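Local coordinates for protein ketosynthase (Streptomyces sp. MSC090213JE08, PDB 6KXD) that probably condenses acyl chains with malonyl units, both carried on acyl carrier protein, as the ketosynthase of a highly reducing type II polyketide synthase, at residues Phe15-Ser20 against Gly345-Gly350; His68-Asp73 against Ala153-Met158; Ile107-Thr112 against Gly146-Val151; Tyr179-Ile184 against Leu258-Ser263. All blocks are in the same frame, centred on the assembly; numbering follows the deposited sequence.

In the fold
From the N terminus, strand 10-19 opens the longest loop, which interaction 1 closes only when helix 341-355 packs against it; the other three contacts all lie within that span. Interaction 2 comes next, holding the loop before helix 77-93 to the C-terminal end of helix 147-156. Interaction 3 lies inside it, setting the start of the same helix on strand 105-110, so the two touch, with Ala153 meeting Ile107. Interaction 4 follows in series, tying helix 172-185 to strand 255-264, and it brushes interaction 3 where Thr108 meets Tyr179. No loops cross. Interactions 1, 3 and 4 all reach the large mixed sheet, in which strands 10-19 and 255-264 are neighbours.

Interaction 1: Phe15-Ser20 against Gly345-Gly350; sequences FGVISS and GAIACG
Ile347 of helix 341-355 packs its branched side chain against Phe15 and Val17 of strand 10-19, and no hydrogen bond crosses between the two segments. The aromatic part is a CH-pi contact: Ile347 CG2 lies over one face of the Phe15 ring, 4.0 Å from the ring centroid. The methyl is displaced toward the rim, with Ile347 CG2 3.8 Å from Phe15 CG. With CG1 beside the backbone N (chi1 -67°), the other branch, CG2, stands anti to that nitrogen and meets the ring. Both segments are buried in the thiolase-like fold of the ketosynthases, where a strand from the N-terminal half meets a helix from the C-terminal half; their N-to-C directions differ by 126°. The aliphatic part is carried by Val17, whose CG2 comes within 3.7 Å of Ile347 CD1 and 3.8 Å of Ile347 CG2. Ile347 CD1 also approaches the backbone, 3.5 Å from Gly16 O. An alanine in place of Ile347 would probably open a gap beneath the Phe15 ring and leave Val17 CG2 without its methyl partners. Tyr28 of helix 24-34 touches both Val17 and Ile347, while His254 stacks on the Phe15 ring. The far end of that ring meets bare helix backbone, Phe15 CZ lying 4.0 Å from Gly350 CA; with the ring as placed, a beta carbon at Gly350 would collide with CZ.

Interaction 2: His68-Asp73 against Ala153-Met158; sequences HHVPLD and ARELRM
His69 and Glu155 bring their CA atoms to 5.3 Å where the loop before helix 77-93 passes the C-terminal turn of helix 147-156. That helix ends in a Schellman motif: Arg157 takes a positive phi of 61°, and Met158 N bonds back to Ala153 O. Within this turn, the carboxylate of Glu155 receives three consecutive backbone N-H groups of the loop. Its OE2 accepts from His68 N at 2.7 Å. Its OE1 takes two donors, His69 N at 2.8 Å on the syn lone pair and Val70 N at 3.0 Å, nearly in line with the C-O bond. The bend at chi2 of Glu155, 65°, turns CD off the extended path. Arg87 of helix 77-93 forms a salt bridge with OE2, and with the three N-H groups it probably holds the carboxylate's rotation and balances its charge. A leucine in place of Glu155 would probably leave the three loop N-H groups and Arg87 without their acceptor and free the loop to shift. Apolar contact is made by Val70, whose CG2 packs 3.7 Å from Arg154 CB, while CG1 lies over one face of the Arg154 guanidinium, itself salt-bridged to Asp74. Arg157 instead reaches Asp262 of the neighbouring subunit. The His69 ring adds a bond to the helix backbone: ND1 donates to Glu155 O at 2.9 Å, nearly straight at 168°, with the oxygen close to the ring plane.

Interaction 3: Ile107-Thr112 against Gly146-Val151; sequences ITVGTT and GRLSTV
Leu148 presses its CD1 methyl onto the side chain of Thr111, crossing it at about a right angle. The packing is tight, with Leu148 CD1 only 3.4 Å from Thr111 CB, and the methyl also meets Thr111 OG1 at 3.6 Å and Thr111 CG2 at 3.8 Å. This is where helix 147-156 lies on strand 105-110 of the large sheet, the two N-to-C directions being 142° apart. The helix leads into strand 161-166, which runs parallel to and beside strand 105-110, so it forms the last part of a long beta-alpha-beta crossover in the N-terminal half of the thiolase-like fold. Thr111 carries its hydroxyl anti to the backbone N, chi1 -159°, which puts CG2 in the crowded position between N and the carbonyl carbon; OG1 is bonded to Ala197 O of strand 191-198. One residue further along the helix, Ser149 turns its hydroxyl to the strand. Its OG packs against Val109, 3.6 Å from Val109 CB, while hydrogen-bonding to Thr165 OG1, so the serine touches strand 105-110 while it is hydrogen-bonded to the adjacent strand 161-166. Ile107 completes the row on this face of the strand, its CG2 methyl lying 3.6 Å from Ser149 O. The helix also borders the dimer interface, where Arg147 makes a salt bridge to Asp363 of the neighbouring subunit. Between the leucine and the serine, Val109 CG2 sits 3.9 Å from Leu148 O, a buried carbonyl oxygen that has no hydrogen-bonding partner in the model.

Interaction 4: Tyr179-Ile184 against Leu258-Ser263; sequences YGLDSI and LGYGLS
Tyr260 places its ring carbon CG between the backbone N and the carbonyl carbon, chi1 81°, and Asp182 holds CG anti to its own carbonyl carbon, chi1 -74°; these two settings help bring phenol and carboxylate together across the contact. Tyr260 OH donates to Asp182 OD2 in a very short hydrogen bond of 2.5 Å. The side chains cross at about a right angle, with carboxylate and ring planes turned 43° against each other. The carboxylate stands at the ring edge rather than over a face, and Asp182 OD2 is also 3.3 Å from Tyr260 CE1. A second partner grips the same oxygen, since Arg196 of the neighbouring subunit forms a salt bridge with OD2; its positive charge would probably help keep the aspartate ionised at this buried interface. In the thiolase-like fold, the contact sets helix 172-185 against strand 255-264. The strand carries a classic beta bulge here, Leu258 and Gly259 both facing Ile403 of strand 398-405. At the bulge, Leu181 packs its CD2 methyl 3.8 Å from Gly259 CA and 3.8 Å from Tyr260 CD1, again at the ring edge. Within the helix, Ser183 OG bonds to Tyr179 O at 2.8 Å while Ser183 N reaches that oxygen from the opposite face of its carbonyl plane. The same hydroxyl oxygen lies over the centre of the Tyr179 ring, 3.4 Å above its plane, and Tyr179 OH is itself hydrogen-bonded to Glu162.

Interaction 1: Phe15-Ser20 against Gly345-Gly350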
loop_
_atom_site.group_PDB
_atom_site.type_symbol
_atom_site.label_atom_id
_atom_site.label_comp_id
_atom_site.label_asym_id
_atom_site.label_seq_id
_atom_site.Cartn_x
_atom_site.Cartn_y
_atom_site.Cartn_z
ATOM N N PHE A 15 -13.224 -16.050 -5.078
ATOM C CA PHE A 15 -11.994 -15.780 -5.778
ATOM C C PHE A 15 -12.310 -15.147 -7.117
ATOM O O PHE A 15 -13.159 -15.642 -7.867
ATOM C CB PHE A 15 -11.195 -17.053 -6.085
ATOM C CG PHE A 15 -10.711 -17.838 -4.893
ATOM C CD1 PHE A 15 -10.305 -17.205 -3.732
ATOM C CD2 PHE A 15 -10.597 -19.222 -4.959
ATOM C CE1 PHE A 15 -9.833 -17.932 -2.653
ATOM C CE2 PHE A 15 -10.101 -19.947 -3.889
ATOM C CZ PHE A 15 -9.722 -19.301 -2.735
ATOM N N GLY A 16 -11.619 -14.057 -7.407
ATOM C CA GLY A 16 -11.658 -13.451 -8.680
ATOM C C GLY A 16 -10.260 -13.399 -9.248
ATOM O O GLY A 16 -9.355 -12.970 -8.548
ATOM N N VAL A 17 -10.117 -13.769 -10.522
ATOM C CA VAL A 17 -8.805 -13.942 -11.168
ATOM C C VAL A 17 -8.847 -13.415 -12.602
ATOM O O VAL A 17 -9.672 -13.872 -13.409
ATOM C CB VAL A 17 -8.364 -15.421 -11.187
ATOM C CG1 VAL A 17 -7.009 -15.556 -11.888
ATOM C CG2 VAL A 17 -8.337 -16.051 -9.812
ATOM N N ILE A 18 -7.910 -12.513 -12.900
ATOM C CA ILE A 18 -7.495 -12.053 -14.187
ATOM C C ILE A 18 -6.010 -12.357 -14.284
ATOM O O ILE A 18 -5.236 -11.701 -13.624
ATOM C CB ILE A 18 -7.677 -10.538 -14.369
ATOM C CG1 ILE A 18 -9.124 -10.066 -14.209
ATOM C CG2 ILE A 18 -7.096 -10.117 -15.700
ATOM C CD1 ILE A 18 -9.957 -10.260 -15.442
ATOM N N SER A 19 -5.611 -13.322 -15.104
ATOM C CA SER A 19 -4.209 -13.738 -15.087
ATOM C C SER A 19 -3.782 -14.134 -16.493
ATOM O O SER A 19 -4.625 -14.386 -17.370
ATOM C CB SER A 19 -3.991 -14.875 -14.111
ATOM O OG SER A 19 -4.151 -16.134 -14.741
ATOM N N SER A 20 -2.462 -14.243 -16.632
ATOM C CA SER A 20 -1.797 -14.599 -17.856
ATOM C C SER A 20 -2.075 -16.066 -18.213
ATOM O O SER A 20 -1.792 -16.410 -19.335
ATOM C CB SER A 20 -0.310 -14.307 -17.767
ATOM O OG SER A 20 0.280 -15.120 -16.773
ATOM N N GLY A 345 -0.976 -15.995 -6.063
ATOM C CA GLY A 345 -0.450 -17.121 -5.261
ATOM C C GLY A 345 -1.403 -17.591 -4.187
ATOM O O GLY A 345 -1.617 -18.825 -3.983
ATOM N N ALA A 346 -1.973 -16.644 -3.430
ATOM C CA ALA A 346 -2.936 -16.980 -2.415
ATOM C C ALA A 346 -4.104 -17.782 -3.010
ATOM O O ALA A 346 -4.606 -18.708 -2.366
ATOM C CB ALA A 346 -3.451 -15.727 -1.726
ATOM N N ILE A 347 -4.609 -17.340 -4.165
ATOM C CA ILE A 347 -5.758 -17.992 -4.768
ATOM C C ILE A 347 -5.337 -19.413 -5.183
ATOM O O ILE A 347 -6.041 -20.372 -4.899
ATOM C CB ILE A 347 -6.343 -17.177 -5.923
ATOM C CG1 ILE A 347 -6.943 -15.879 -5.395
ATOM C CG2 ILE A 347 -7.409 -17.986 -6.675
ATOM C CD1 ILE A 347 -7.345 -14.914 -6.481
ATOM N N ALA A 348 -4.166 -19.523 -5.811
ATOM C CA ALA A 348 -3.598 -20.804 -6.198
ATOM C C ALA A 348 -3.539 -21.734 -4.979
ATOM O O ALA A 348 -3.947 -22.906 -5.060
ATOM C CB ALA A 348 -2.264 -20.591 -6.842
ATOM N N CYS A 349 -3.123 -21.184 -3.833
ATOM C CA CYS A 349 -3.060 -21.897 -2.562
ATOM C C CYS A 349 -4.432 -22.341 -2.078
ATOM O O CYS A 349 -4.568 -23.458 -1.547
ATOM C CB CYS A 349 -2.403 -21.066 -1.474
ATOM S SG CYS A 349 -0.634 -20.934 -1.757
ATOM N N GLY A 350 -5.424 -21.466 -2.220
ATOM C CA GLY A 350 -6.727 -21.823 -1.787
ATOM C C GLY A 350 -7.303 -22.915 -2.673
ATOM O O GLY A 350 -8.013 -23.800 -2.201
#

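Interaction 2: His68-Asp73 against Ala153-Met158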
loop_
_atom_site.group_PDB
_atom_site.type_symbol
_atom_site.label_atom_id
_atom_site.label_comp_id
_atom_site.label_asym_id
_atom_site.label_seq_id
_atom_site.Cartn_x
_atom_site.Cartn_y
_atom_site.Cartn_z
ATOM N N HIS A 68 -19.305 -2.446 -15.205
ATOM C CA HIS A 68 -20.641 -1.991 -15.608
ATOM C C HIS A 68 -20.845 -0.509 -15.332
ATOM O O HIS A 68 -21.589 0.177 -16.102
ATOM C CB HIS A 68 -21.696 -2.831 -14.884
ATOM C CG HIS A 68 -21.735 -4.242 -15.335
ATOM N ND1 HIS A 68 -22.413 -4.627 -16.481
ATOM C CD2 HIS A 68 -21.224 -5.362 -14.788
ATOM C CE1 HIS A 68 -22.271 -5.921 -16.644
ATOM N NE2 HIS A 68 -21.547 -6.390 -15.623
ATOM N N HIS A 69 -20.273 -0.018 -14.216
ATOM C CA HIS A 69 -20.653 1.240 -13.634
ATOM C C HIS A 69 -19.571 2.284 -13.801
ATOM O O HIS A 69 -19.870 3.386 -14.000
ATOM C CB HIS A 69 -20.975 1.103 -12.146
ATOM C CG HIS A 69 -22.159 0.256 -11.927
ATOM N ND1 HIS A 69 -22.189 -0.777 -11.008
ATOM C CD2 HIS A 69 -23.362 0.286 -12.535
ATOM C CE1 HIS A 69 -23.381 -1.330 -11.044
ATOM N NE2 HIS A 69 -24.105 -0.717 -11.991
ATOM N N VAL A 70 -18.309 1.891 -13.603
ATOM C CA VAL A 70 -17.241 2.817 -13.616
ATOM C C VAL A 70 -16.833 3.010 -15.072
ATOM O O VAL A 70 -16.489 2.044 -15.734
ATOM C CB VAL A 70 -16.066 2.281 -12.775
ATOM C CG1 VAL A 70 -14.894 3.235 -12.865
ATOM C CG2 VAL A 70 -16.479 2.071 -11.327
ATOM N N PRO A 71 -16.775 4.241 -15.612
ATOM C CA PRO A 71 -16.215 4.446 -16.941
ATOM C C PRO A 71 -14.786 3.910 -17.001
ATOM O O PRO A 71 -14.026 4.149 -16.076
ATOM C CB PRO A 71 -16.189 5.957 -17.120
ATOM C CG PRO A 71 -17.236 6.462 -16.157
ATOM C CD PRO A 71 -17.237 5.486 -15.011
ATOM N N LEU A 72 -14.460 3.230 -18.092
ATOM C CA LEU A 72 -13.127 2.634 -18.275
ATOM C C LEU A 72 -12.022 3.682 -18.223
ATOM O O LEU A 72 -10.902 3.372 -17.718
ATOM C CB LEU A 72 -13.087 1.843 -19.585
ATOM C CG LEU A 72 -14.009 0.628 -19.637
ATOM C CD1 LEU A 72 -13.898 -0.066 -20.998
ATOM C CD2 LEU A 72 -13.707 -0.330 -18.503
ATOM N N ASP A 73 -12.278 4.922 -18.666
ATOM C CA ASP A 73 -11.217 5.863 -18.662
ATOM C C ASP A 73 -10.945 6.395 -17.236
ATOM O O ASP A 73 -10.042 7.170 -17.063
ATOM C CB ASP A 73 -11.430 6.990 -19.659
ATOM C CG ASP A 73 -12.564 7.928 -19.326
ATOM O OD1 ASP A 73 -13.170 7.801 -18.223
ATOM O OD2 ASP A 73 -12.868 8.741 -20.204
ATOM N N ALA A 153 -14.927 -0.061 -4.947
ATOM C CA ALA A 153 -16.072 0.335 -4.135
ATOM C C ALA A 153 -17.102 0.984 -5.062
ATOM O O ALA A 153 -18.342 0.790 -4.916
ATOM C CB ALA A 153 -15.681 1.245 -3.003
ATOM N N ARG A 154 -16.599 1.805 -5.975
ATOM C CA ARG A 154 -17.448 2.501 -6.935
ATOM C C ARG A 154 -18.239 1.496 -7.771
ATOM O O ARG A 154 -19.458 1.619 -7.936
ATOM C CB ARG A 154 -16.616 3.412 -7.837
ATOM C CG ARG A 154 -16.158 4.678 -7.141
ATOM C CD ARG A 154 -15.458 5.612 -8.093
ATOM N NE ARG A 154 -16.325 6.031 -9.175
ATOM C CZ ARG A 154 -15.875 6.559 -10.315
ATOM N NH1 ARG A 154 -14.583 6.803 -10.446
ATOM N NH2 ARG A 154 -16.715 6.849 -11.295
ATOM N N GLU A 155 -17.539 0.542 -8.352
ATOM C CA GLU A 155 -18.172 -0.451 -9.240
ATOM C C GLU A 155 -19.191 -1.332 -8.485
ATOM O O GLU A 155 -20.270 -1.655 -9.013
ATOM C CB GLU A 155 -17.083 -1.308 -9.860
ATOM C CG GLU A 155 -17.618 -2.421 -10.720
ATOM C CD GLU A 155 -18.379 -1.990 -11.969
ATOM O OE1 GLU A 155 -18.294 -0.807 -12.351
ATOM O OE2 GLU A 155 -19.067 -2.872 -12.557
ATOM N N LEU A 156 -18.876 -1.721 -7.244
ATOM C CA LEU A 156 -19.744 -2.612 -6.520
ATOM C C LEU A 156 -20.778 -1.845 -5.676
ATOM O O LEU A 156 -21.587 -2.499 -4.979
ATOM C CB LEU A 156 -18.907 -3.573 -5.685
ATOM C CG LEU A 156 -17.982 -4.447 -6.530
ATOM C CD1 LEU A 156 -17.160 -5.351 -5.645
ATOM C CD2 LEU A 156 -18.781 -5.235 -7.544
ATOM N N ARG A 157 -20.747 -0.510 -5.749
ATOM C CA ARG A 157 -21.693 0.376 -5.086
ATOM C C ARG A 157 -21.628 0.199 -3.571
ATOM O O ARG A 157 -22.643 0.052 -2.905
ATOM C CB ARG A 157 -23.096 0.098 -5.641
ATOM C CG ARG A 157 -23.202 0.364 -7.135
ATOM C CD ARG A 157 -23.053 1.829 -7.457
ATOM N NE ARG A 157 -24.085 2.616 -6.801
ATOM C CZ ARG A 157 -24.052 3.935 -6.649
ATOM N NH1 ARG A 157 -23.045 4.640 -7.150
ATOM N NH2 ARG A 157 -25.018 4.535 -5.969
ATOM N N MET A 158 -20.404 0.225 -3.046
ATOM C CA MET A 158 -20.140 0.030 -1.659
ATOM C C MET A 158 -19.535 1.302 -1.084
ATOM O O MET A 158 -18.330 1.538 -1.200
ATOM C CB MET A 158 -19.158 -1.110 -1.464
ATOM C CG MET A 158 -19.665 -2.426 -1.957
ATOM S SD MET A 158 -18.409 -3.715 -1.978
ATOM C CE MET A 158 -18.205 -3.966 -0.213
#

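Interaction 3: Ile107-Thr112 against Gly146-Val151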
loop_
_atom_site.group_PDB
_atom_site.type_symbol
_atom_site.label_atom_id
_atom_site.label_comp_id
_atom_site.label_asym_id
_atom_site.label_seq_id
_atom_site.Cartn_x
_atom_site.Cartn_y
_atom_site.Cartn_z
ATOM N N ILE A 107 -11.763 -3.012 1.544
ATOM C CA ILE A 107 -11.291 -3.341 0.215
ATOM C C ILE A 107 -9.827 -2.939 0.171
ATOM O O ILE A 107 -9.527 -1.789 0.304
ATOM C CB ILE A 107 -12.087 -2.601 -0.863
ATOM C CG1 ILE A 107 -13.566 -2.975 -0.833
ATOM C CG2 ILE A 107 -11.453 -2.828 -2.231
ATOM C CD1 ILE A 107 -14.389 -2.181 -1.824
ATOM N N THR A 108 -8.959 -3.916 0.030
ATOM C CA THR A 108 -7.539 -3.654 0.117
ATOM C C THR A 108 -6.889 -4.413 -1.033
ATOM O O THR A 108 -7.032 -5.640 -1.131
ATOM C CB THR A 108 -7.043 -3.933 1.535
ATOM O OG1 THR A 108 -5.627 -3.758 1.569
ATOM C CG2 THR A 108 -7.416 -5.312 2.003
ATOM N N VAL A 109 -6.335 -3.606 -1.945
ATOM C CA VAL A 109 -5.729 -4.020 -3.156
ATOM C C VAL A 109 -4.251 -3.668 -3.062
ATOM O O VAL A 109 -3.891 -2.532 -2.867
ATOM C CB VAL A 109 -6.342 -3.353 -4.392
ATOM C CG1 VAL A 109 -5.633 -3.836 -5.639
ATOM C CG2 VAL A 109 -7.833 -3.633 -4.493
ATOM N N GLY A 110 -3.427 -4.672 -3.283
ATOM C CA GLY A 110 -2.001 -4.489 -3.343
ATOM C C GLY A 110 -1.576 -4.085 -4.732
ATOM O O GLY A 110 -2.197 -4.477 -5.702
ATOM N N THR A 111 -0.479 -3.341 -4.846
ATOM C CA THR A 111 0.089 -3.041 -6.134
ATOM C C THR A 111 1.575 -2.726 -6.016
ATOM O O THR A 111 2.026 -2.227 -4.984
ATOM C CB THR A 111 -0.613 -1.869 -6.827
ATOM O OG1 THR A 111 -0.290 -2.018 -8.207
ATOM C CG2 THR A 111 -0.162 -0.507 -6.378
ATOM N N THR A 112 2.308 -2.984 -7.111
ATOM C CA THR A 112 3.712 -2.548 -7.173
ATOM C C THR A 112 3.796 -1.229 -7.919
ATOM O O THR A 112 4.382 -0.288 -7.456
ATOM C CB THR A 112 4.578 -3.625 -7.845
ATOM O OG1 THR A 112 4.514 -4.823 -7.055
ATOM C CG2 THR A 112 6.001 -3.168 -8.068
ATOM N N GLY A 146 -4.140 4.763 -4.877
ATOM C CA GLY A 146 -5.287 4.699 -3.989
ATOM C C GLY A 146 -6.525 4.352 -4.771
ATOM O O GLY A 146 -7.445 3.712 -4.284
ATOM N N ARG A 147 -6.513 4.793 -6.023
ATOM C CA ARG A 147 -7.659 4.579 -6.877
ATOM C C ARG A 147 -7.968 3.088 -7.121
ATOM O O ARG A 147 -9.116 2.739 -7.322
ATOM C CB ARG A 147 -7.454 5.437 -8.129
ATOM C CG ARG A 147 -8.529 5.214 -9.174
ATOM C CD ARG A 147 -8.290 6.113 -10.377
ATOM N NE ARG A 147 -8.559 7.472 -9.991
ATOM C CZ ARG A 147 -9.525 8.226 -10.454
ATOM N NH1 ARG A 147 -10.278 7.808 -11.456
ATOM N NH2 ARG A 147 -9.672 9.432 -9.940
ATOM N N LEU A 148 -6.972 2.184 -7.090
ATOM C CA LEU A 148 -7.198 0.810 -7.340
ATOM C C LEU A 148 -8.222 0.218 -6.384
ATOM O O LEU A 148 -8.926 -0.717 -6.757
ATOM C CB LEU A 148 -5.905 0.016 -7.182
ATOM C CG LEU A 148 -4.769 0.398 -8.125
ATOM C CD1 LEU A 148 -3.592 -0.540 -7.910
ATOM C CD2 LEU A 148 -5.226 0.359 -9.569
ATOM N N SER A 149 -8.255 0.730 -5.144
ATOM C CA SER A 149 -9.162 0.263 -4.128
ATOM C C SER A 149 -10.509 0.938 -4.245
ATOM O O SER A 149 -11.515 0.261 -4.166
ATOM C CB SER A 149 -8.533 0.468 -2.733
ATOM O OG SER A 149 -7.676 -0.624 -2.513
ATOM N N THR A 150 -10.490 2.246 -4.435
ATOM C CA THR A 150 -11.718 3.047 -4.438
ATOM C C THR A 150 -12.595 2.698 -5.651
ATOM O O THR A 150 -13.823 2.693 -5.534
ATOM C CB THR A 150 -11.455 4.553 -4.391
ATOM O OG1 THR A 150 -10.717 5.006 -5.533
ATOM C CG2 THR A 150 -10.785 4.949 -3.090
ATOM N N VAL A 151 -11.999 2.375 -6.808
ATOM C CA VAL A 151 -12.852 2.071 -7.977
ATOM C C VAL A 151 -13.660 0.794 -7.758
ATOM O O VAL A 151 -14.703 0.663 -8.378
ATOM C CB VAL A 151 -12.086 1.962 -9.302
ATOM C CG1 VAL A 151 -11.621 3.312 -9.781
ATOM C CG2 VAL A 151 -10.961 0.946 -9.194
#

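Interaction 4: Tyr179-Ile184 against Leu258-Ser263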
loop_
_atom_site.group_PDB
_atom_site.type_symbol
_atom_site.label_atom_id
_atom_site.label_comp_id
_atom_site.label_asym_id
_atom_site.label_seq_id
_atom_site.Cartn_x
_atom_site.Cartn_y
_atom_site.Cartn_z
ATOM N N TYR A 179 -4.450 -7.990 6.045
ATOM C CA TYR A 179 -5.178 -6.869 6.573
ATOM C C TYR A 179 -6.667 -7.182 6.643
ATOM O O TYR A 179 -7.355 -6.832 7.617
ATOM C CB TYR A 179 -4.949 -5.599 5.757
ATOM C CG TYR A 179 -5.558 -4.393 6.420
ATOM C CD1 TYR A 179 -5.306 -4.129 7.763
ATOM C CD2 TYR A 179 -6.448 -3.572 5.757
ATOM C CE1 TYR A 179 -5.859 -3.028 8.401
ATOM C CE2 TYR A 179 -6.990 -2.455 6.380
ATOM C CZ TYR A 179 -6.699 -2.189 7.707
ATOM O OH TYR A 179 -7.216 -1.104 8.351
ATOM N N GLY A 180 -7.177 -7.831 5.610
ATOM C CA GLY A 180 -8.559 -8.304 5.651
ATOM C C GLY A 180 -8.770 -9.199 6.852
ATOM O O GLY A 180 -9.747 -9.087 7.534
ATOM N N LEU A 181 -7.834 -10.105 7.091
ATOM C CA LEU A 181 -7.943 -11.042 8.169
ATOM C C LEU A 181 -7.982 -10.268 9.484
ATOM O O LEU A 181 -8.867 -10.481 10.310
ATOM C CB LEU A 181 -6.759 -12.000 8.120
ATOM C CG LEU A 181 -6.567 -12.842 9.370
ATOM C CD1 LEU A 181 -7.703 -13.836 9.494
ATOM C CD2 LEU A 181 -5.205 -13.509 9.319
ATOM N N ASP A 182 -7.030 -9.354 9.670
ATOM C CA ASP A 182 -6.981 -8.581 10.900
ATOM C C ASP A 182 -8.247 -7.751 11.047
ATOM O O ASP A 182 -8.775 -7.614 12.171
ATOM C CB ASP A 182 -5.755 -7.681 10.916
ATOM C CG ASP A 182 -4.482 -8.446 11.151
ATOM O OD1 ASP A 182 -4.568 -9.588 11.723
ATOM O OD2 ASP A 182 -3.413 -7.886 10.819
ATOM N N SER A 183 -8.761 -7.228 9.922
ATOM C CA SER A 183 -9.884 -6.347 9.990
ATOM C C SER A 183 -11.126 -7.135 10.417
ATOM O O SER A 183 -11.918 -6.656 11.253
ATOM C CB SER A 183 -10.091 -5.601 8.692
ATOM O OG SER A 183 -9.006 -4.711 8.428
ATOM N N ILE A 184 -11.282 -8.331 9.858
ATOM C CA ILE A 184 -12.414 -9.203 10.248
ATOM C C ILE A 184 -12.204 -9.720 11.678
ATOM O O ILE A 184 -13.137 -9.720 12.482
ATOM C CB ILE A 184 -12.636 -10.329 9.228
ATOM C CG1 ILE A 184 -13.112 -9.746 7.902
ATOM C CG2 ILE A 184 -13.630 -11.355 9.759
ATOM C CD1 ILE A 184 -13.022 -10.690 6.736
ATOM N N LEU A 258 -5.880 -18.789 8.109
ATOM C CA LEU A 258 -5.453 -19.172 9.437
ATOM C C LEU A 258 -4.615 -18.068 10.077
ATOM O O LEU A 258 -4.735 -17.805 11.277
ATOM C CB LEU A 258 -4.626 -20.452 9.355
ATOM C CG LEU A 258 -5.339 -21.634 8.705
ATOM C CD1 LEU A 258 -4.488 -22.886 8.842
ATOM C CD2 LEU A 258 -6.699 -21.836 9.313
ATOM N N GLY A 259 -3.739 -17.454 9.278
ATOM C CA GLY A 259 -2.871 -16.423 9.802
ATOM C C GLY A 259 -1.924 -15.879 8.751
ATOM O O GLY A 259 -1.828 -16.384 7.647
ATOM N N TYR A 260 -1.188 -14.853 9.155
ATOM C CA TYR A 260 -0.093 -14.373 8.371
ATOM C C TYR A 260 0.968 -13.780 9.288
ATOM O O TYR A 260 0.762 -13.583 10.520
ATOM C CB TYR A 260 -0.602 -13.396 7.301
ATOM C CG TYR A 260 -0.871 -11.981 7.740
ATOM C CD1 TYR A 260 -1.947 -11.701 8.573
ATOM C CD2 TYR A 260 -0.135 -10.906 7.246
ATOM C CE1 TYR A 260 -2.264 -10.408 8.942
ATOM C CE2 TYR A 260 -0.457 -9.599 7.589
ATOM C CZ TYR A 260 -1.513 -9.352 8.446
ATOM O OH TYR A 260 -1.911 -8.136 8.855
ATOM N N GLY A 261 2.117 -13.518 8.676
ATOM C CA GLY A 261 3.203 -12.880 9.340
ATOM C C GLY A 261 3.801 -11.809 8.455
ATOM O O GLY A 261 3.933 -11.987 7.241
ATOM N N LEU A 262 4.205 -10.703 9.083
ATOM C CA LEU A 262 4.898 -9.645 8.425
ATOM C C LEU A 262 6.209 -9.515 9.148
ATOM O O LEU A 262 6.230 -9.466 10.376
ATOM C CB LEU A 262 4.125 -8.330 8.564
ATOM C CG LEU A 262 2.764 -8.307 7.881
ATOM C CD1 LEU A 262 2.099 -6.961 8.127
ATOM C CD2 LEU A 262 2.916 -8.553 6.379
ATOM N N SER A 263 7.265 -9.417 8.358
ATOM C CA SER A 263 8.553 -9.014 8.809
ATOM C C SER A 263 9.178 -8.030 7.838
ATOM O O SER A 263 8.799 -7.939 6.681
ATOM C CB SER A 263 9.476 -10.189 8.990
ATOM O OG SER A 263 9.684 -10.823 7.749
#